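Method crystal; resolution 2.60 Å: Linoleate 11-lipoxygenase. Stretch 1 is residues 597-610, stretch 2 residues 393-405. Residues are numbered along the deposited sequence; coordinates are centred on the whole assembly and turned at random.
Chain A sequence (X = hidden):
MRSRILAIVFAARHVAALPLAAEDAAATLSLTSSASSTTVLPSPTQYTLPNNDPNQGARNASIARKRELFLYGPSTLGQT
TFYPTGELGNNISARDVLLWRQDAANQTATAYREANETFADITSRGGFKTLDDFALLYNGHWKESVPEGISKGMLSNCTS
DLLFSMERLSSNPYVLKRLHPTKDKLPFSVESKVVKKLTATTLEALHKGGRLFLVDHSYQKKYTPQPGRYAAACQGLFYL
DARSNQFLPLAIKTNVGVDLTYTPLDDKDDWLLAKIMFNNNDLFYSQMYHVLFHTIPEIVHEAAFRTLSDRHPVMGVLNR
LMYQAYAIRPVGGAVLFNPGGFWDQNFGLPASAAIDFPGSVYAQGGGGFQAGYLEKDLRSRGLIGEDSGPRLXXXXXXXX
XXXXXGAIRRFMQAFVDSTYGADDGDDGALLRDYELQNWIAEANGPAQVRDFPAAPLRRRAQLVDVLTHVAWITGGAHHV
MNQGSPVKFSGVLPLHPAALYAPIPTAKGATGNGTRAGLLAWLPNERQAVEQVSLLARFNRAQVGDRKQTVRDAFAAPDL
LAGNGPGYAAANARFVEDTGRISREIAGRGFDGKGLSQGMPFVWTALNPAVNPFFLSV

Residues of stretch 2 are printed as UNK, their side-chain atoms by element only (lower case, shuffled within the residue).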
# COMPACT_ATOMS: atom_id res chain seq x y z
N SER A 597 -23.69 -3.23 5.32
CA SER A 597 -22.76 -2.34 6.01
C SER A 597 -22.57 -1.10 5.16
O SER A 597 -22.11 -1.20 4.02
CB SER A 597 -21.41 -3.01 6.25
OG SER A 597 -20.48 -2.06 6.73
N GLN A 598 -22.92 0.06 5.71
CA GLN A 598 -23.04 1.30 4.93
C GLN A 598 -23.90 1.09 3.70
O GLN A 598 -23.64 1.65 2.64
CB GLN A 598 -21.68 1.84 4.49
CG GLN A 598 -20.65 1.87 5.56
CD GLN A 598 -19.31 2.25 5.00
OE1 GLN A 598 -18.90 3.40 5.09
NE2 GLN A 598 -18.62 1.28 4.42
N GLY A 599 -24.91 0.24 3.82
CA GLY A 599 -25.82 0.03 2.72
C GLY A 599 -25.32 -0.93 1.67
O GLY A 599 -25.77 -0.86 0.54
N MET A 600 -24.40 -1.82 2.03
CA MET A 600 -23.67 -2.66 1.11
C MET A 600 -23.57 -4.07 1.67
O MET A 600 -23.45 -4.25 2.87
CB MET A 600 -22.24 -2.17 0.91
CG MET A 600 -22.06 -0.93 0.17
SD MET A 600 -20.31 -0.58 -0.09
CE MET A 600 -20.56 0.78 -1.13
N PRO A 601 -23.50 -5.05 0.80
CA PRO A 601 -23.37 -6.43 1.27
C PRO A 601 -21.96 -6.86 1.60
O PRO A 601 -21.68 -8.06 1.68
CB PRO A 601 -23.92 -7.25 0.09
CG PRO A 601 -24.68 -6.29 -0.71
CD PRO A 601 -23.99 -5.00 -0.58
N PHE A 602 -21.05 -5.90 1.78
CA PHE A 602 -19.70 -6.19 2.25
C PHE A 602 -19.22 -5.05 3.13
O PHE A 602 -19.70 -3.93 3.07
CB PHE A 602 -18.71 -6.43 1.10
CG PHE A 602 -18.42 -5.23 0.25
CD1 PHE A 602 -19.29 -4.84 -0.77
CD2 PHE A 602 -17.25 -4.52 0.43
CE1 PHE A 602 -19.01 -3.75 -1.56
CE2 PHE A 602 -16.97 -3.45 -0.36
CZ PHE A 602 -17.86 -3.05 -1.36
N VAL A 603 -18.24 -5.38 3.97
CA VAL A 603 -17.63 -4.43 4.88
C VAL A 603 -16.41 -3.82 4.21
O VAL A 603 -15.49 -4.54 3.82
CB VAL A 603 -17.24 -5.09 6.20
CG1 VAL A 603 -16.55 -4.11 7.04
CG2 VAL A 603 -18.45 -5.62 6.89
N TRP A 604 -16.40 -2.50 4.09
CA TRP A 604 -15.37 -1.77 3.38
C TRP A 604 -14.62 -0.91 4.38
O TRP A 604 -15.25 -0.21 5.19
CB TRP A 604 -16.02 -0.93 2.27
CG TRP A 604 -15.07 -0.15 1.45
CD1 TRP A 604 -14.24 -0.63 0.48
CD2 TRP A 604 -14.85 1.25 1.51
NE1 TRP A 604 -13.51 0.39 -0.05
CE2 TRP A 604 -13.86 1.56 0.57
CE3 TRP A 604 -15.38 2.28 2.29
CZ2 TRP A 604 -13.40 2.86 0.37
CZ3 TRP A 604 -14.92 3.58 2.09
CH2 TRP A 604 -13.94 3.85 1.14
N THR A 605 -13.28 -1.00 4.37
CA THR A 605 -12.46 -0.38 5.40
C THR A 605 -11.21 0.26 4.83
O THR A 605 -10.21 0.38 5.53
CB THR A 605 -12.02 -1.39 6.44
OG1 THR A 605 -11.23 -2.40 5.80
CG2 THR A 605 -13.19 -2.03 7.13
N ALA A 606 -11.24 0.65 3.56
CA ALA A 606 -10.03 1.02 2.85
C ALA A 606 -9.46 2.33 3.31
O ALA A 606 -8.33 2.67 2.96
CB ALA A 606 -10.31 1.13 1.37
N LEU A 607 -10.24 3.10 4.05
CA LEU A 607 -9.82 4.41 4.49
C LEU A 607 -9.53 4.45 5.96
O LEU A 607 -9.42 5.53 6.53
CB LEU A 607 -10.89 5.43 4.13
CG LEU A 607 -10.76 5.98 2.73
CD1 LEU A 607 -11.95 6.80 2.49
CD2 LEU A 607 -9.49 6.80 2.66
N ASN A 608 -9.42 3.28 6.60
CA ASN A 608 -9.04 3.15 8.00
C ASN A 608 -7.67 3.77 8.21
O ASN A 608 -6.67 3.26 7.69
CB ASN A 608 -9.02 1.68 8.41
CG ASN A 608 -8.84 1.48 9.92
OD1 ASN A 608 -8.32 2.34 10.62
ND2 ASN A 608 -9.28 0.34 10.41
N PRO A 609 -7.57 4.87 8.98
CA PRO A 609 -6.27 5.50 9.19
C PRO A 609 -5.35 4.71 10.09
O PRO A 609 -4.17 5.02 10.15
CB PRO A 609 -6.63 6.85 9.81
CG PRO A 609 -7.91 6.64 10.42
CD PRO A 609 -8.63 5.59 9.68
N ALA A 610 -5.84 3.71 10.79
CA ALA A 610 -4.95 2.90 11.61
C ALA A 610 -4.26 1.82 10.81
O ALA A 610 -3.31 1.22 11.30
CB ALA A 610 -5.72 2.24 12.74
N UNK A 393 -28.62 7.73 -1.60
CA UNK A 393 -28.78 7.45 -0.17
C UNK A 393 -27.52 6.96 0.53
O UNK A 393 -27.41 7.13 1.74
c UNK A 393 -29.61 7.02 -2.42
c UNK A 393 -30.06 5.92 -1.52
c UNK A 393 -29.90 6.39 -0.15
N UNK A 394 -26.55 6.39 -0.18
CA UNK A 394 -25.37 5.82 0.46
C UNK A 394 -24.17 5.98 -0.45
O UNK A 394 -24.19 5.50 -1.59
c UNK A 394 -27.90 3.58 1.60
c UNK A 394 -26.65 4.07 1.76
n UNK A 394 -26.50 4.33 3.10
c UNK A 394 -27.61 4.01 3.73
n UNK A 394 -28.48 3.56 2.85
c UNK A 394 -25.57 4.34 0.76
N UNK A 395 -23.15 6.66 0.04
CA UNK A 395 -21.91 6.90 -0.69
C UNK A 395 -20.78 6.68 0.31
O UNK A 395 -20.24 7.63 0.88
c UNK A 395 -20.89 9.66 -3.12
c UNK A 395 -19.82 7.63 -2.55
c UNK A 395 -20.85 8.52 -2.35
c UNK A 395 -18.88 7.85 -3.48
c UNK A 395 -18.94 9.00 -4.25
c UNK A 395 -21.90 8.30 -1.30
c UNK A 395 -19.94 9.89 -4.07
N UNK A 396 -20.44 5.42 0.58
CA UNK A 396 -19.51 5.14 1.69
C UNK A 396 -18.15 5.76 1.50
O UNK A 396 -17.55 6.23 2.48
c UNK A 396 -21.05 4.18 0.09
c UNK A 396 -19.46 3.61 1.71
c UNK A 396 -20.70 3.21 1.15
N UNK A 397 -17.64 5.82 0.28
CA UNK A 397 -16.38 6.51 0.07
C UNK A 397 -16.48 7.97 0.46
O UNK A 397 -15.60 8.49 1.12
c UNK A 397 -13.00 9.15 -2.49
c UNK A 397 -12.63 8.02 -1.85
c UNK A 397 -14.90 7.35 -1.76
c UNK A 397 -15.25 8.50 -2.41
c UNK A 397 -14.30 9.39 -2.77
c UNK A 397 -13.57 7.12 -1.48
c UNK A 397 -15.93 6.37 -1.37
N UNK A 398 -17.54 8.65 0.05
CA UNK A 398 -17.70 10.05 0.38
C UNK A 398 -17.80 10.26 1.89
O UNK A 398 -17.27 11.23 2.42
c UNK A 398 -20.75 13.83 -0.04
c UNK A 398 -18.42 14.25 0.18
c UNK A 398 -19.20 12.04 -0.17
o UNK A 398 -19.96 16.02 0.31
c UNK A 398 -18.17 12.94 0.03
c UNK A 398 -20.49 12.52 -0.19
c UNK A 398 -19.71 14.69 0.15
c UNK A 398 -18.93 10.59 -0.34
N UNK A 399 -18.46 9.35 2.61
CA UNK A 399 -18.65 9.58 4.03
C UNK A 399 -17.36 9.35 4.80
O UNK A 399 -16.94 10.18 5.62
c UNK A 399 -19.79 8.69 4.55
o UNK A 399 -21.76 6.64 4.26
o UNK A 399 -23.00 7.81 2.90
c UNK A 399 -22.02 7.72 3.67
c UNK A 399 -21.16 8.97 3.92
N UNK A 400 -16.71 8.22 4.53
CA UNK A 400 -15.39 7.98 5.12
C UNK A 400 -14.39 9.05 4.73
O UNK A 400 -13.63 9.54 5.58
o UNK A 400 -15.42 4.30 5.30
c UNK A 400 -15.56 5.52 5.55
o UNK A 400 -16.24 5.92 6.50
c UNK A 400 -14.91 6.59 4.73
N UNK A 401 -14.38 9.45 3.46
CA UNK A 401 -13.50 10.51 2.99
C UNK A 401 -13.79 11.84 3.68
O UNK A 401 -12.87 12.57 4.04
c UNK A 401 -13.64 10.68 1.47
N UNK A 402 -15.06 12.17 3.85
CA UNK A 402 -15.41 13.40 4.50
C UNK A 402 -14.91 13.42 5.94
O UNK A 402 -14.37 14.43 6.39
c UNK A 402 -17.89 14.75 6.54
c UNK A 402 -16.91 13.60 4.44
c UNK A 402 -17.80 16.82 5.82
c UNK A 402 -17.39 14.73 5.28
n UNK A 402 -17.34 16.04 4.86
n UNK A 402 -18.14 16.06 6.85
N UNK A 403 -15.04 12.30 6.66
CA UNK A 403 -14.52 12.29 8.02
C UNK A 403 -13.01 12.47 8.03
O UNK A 403 -12.48 13.38 8.69
c UNK A 403 -16.70 9.53 9.57
n UNK A 403 -18.10 9.15 9.36
n UNK A 403 -20.34 9.11 9.85
c UNK A 403 -16.36 10.84 8.89
c UNK A 403 -14.91 11.00 8.74
n UNK A 403 -18.93 10.30 11.18
c UNK A 403 -19.12 9.53 10.13
N UNK A 404 -12.28 11.63 7.29
CA UNK A 404 -10.83 11.68 7.35
C UNK A 404 -10.29 13.03 6.89
O UNK A 404 -9.43 13.63 7.54
c UNK A 404 -8.70 10.51 6.48
c UNK A 404 -10.23 10.55 6.53
c UNK A 404 -8.04 10.30 7.87
c UNK A 404 -8.24 9.47 5.48
N UNK A 405 -10.80 13.53 5.76
CA UNK A 405 -10.38 14.84 5.28
C UNK A 405 -10.68 15.91 6.30
O UNK A 405 -9.91 16.85 6.45
c UNK A 405 -11.02 15.15 3.93
c UNK A 405 -10.79 16.56 3.55
c UNK A 405 -11.00 14.44 1.44
c UNK A 405 -10.42 14.26 2.85
O HOH W 1 -20.28 5.50 6.12
O HOH W 2 -13.08 2.89 4.54

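Position 393 has three side-chain carbons that close a ring onto the backbone N. It lies out of reach of stretch 1. It is Pro393.

Position 394 has one carbon, then a five-membered ring of three carbons and two nitrogens. Gly599 CA sits over one face of that ring, 4.2 Å from its centroid, in a CH-pi contact. This is His394. A CB on Gly599 would clash with CG of His394, and the backbone angles at Gly599 also call for glycine.

Position 395 carries one carbon and a ring of six carbons with no oxygen. Its CA-to-CB bond points away from stretch 1. It is Phe395, the N-cap residue of the helix.

Position 396 has three carbons closed onto its N. A ring carbon touches Met600 CE, and its CB is 3.4 Å from Gln598 OE1. It is Pro396, in the first turn of the helix, where a proline N needs no hydrogen-bond partner. Pro396 CG is 3.3 Å from Met600 CE.

Position 397 has one carbon and a six-carbon ring. Its CB is 4.1 Å from Trp604 CH2, which lies at the ring edge. No oxygen is attached, so it is Phe397.

Position 398 has a similar ring bearing one oxygen. Its CA-to-CB bond points away from stretch 1. It is Tyr398.

Position 399 has three carbons, the third carrying two oxygens. Its end approaches Gln598, and a water joins the two. It is Glu399. Its OE2 accepts a hydrogen bond from Phe395 N at 3.1 Å. Water 1 donates to both Glu399 OE1 and Gln598 OE1.

Position 400 has two carbons, the second carrying two oxygens. Its CB is 3.7 Å from Leu607 CD1. It is Asp400. Its OD2 is 3.3 Å from Trp604 CZ3 and accepts from water 2, which accepts from Leu607 N.

Position 401 has a single side-chain carbon, its CB, 4.4 Å from Leu607 CD1. It is Ala401.

Position 402 has one carbon and a five-membered ring with two nitrogens, out of reach. It is His402.

Position 403 has three carbons, a nitrogen, then a carbon with two more nitrogens. It is Arg403.

Position 404 has four carbons forked at the second. Its branch ends touch Leu607 and Pro609. It is Leu404. Its CD2 is 4.1 Å from Leu607 CD2, its CD1 4.2 Å from Pro609 CB.

Position 405 has four carbons forked at the first. It is Ile405.

The contact buries 588 Å² without direct hydrogen bonds. Met600, Trp604, Leu607 and Pro609 pack against the helix. Two waters supply polar links.

Stretch 2 393-405: PHFPFYEDAHRLI
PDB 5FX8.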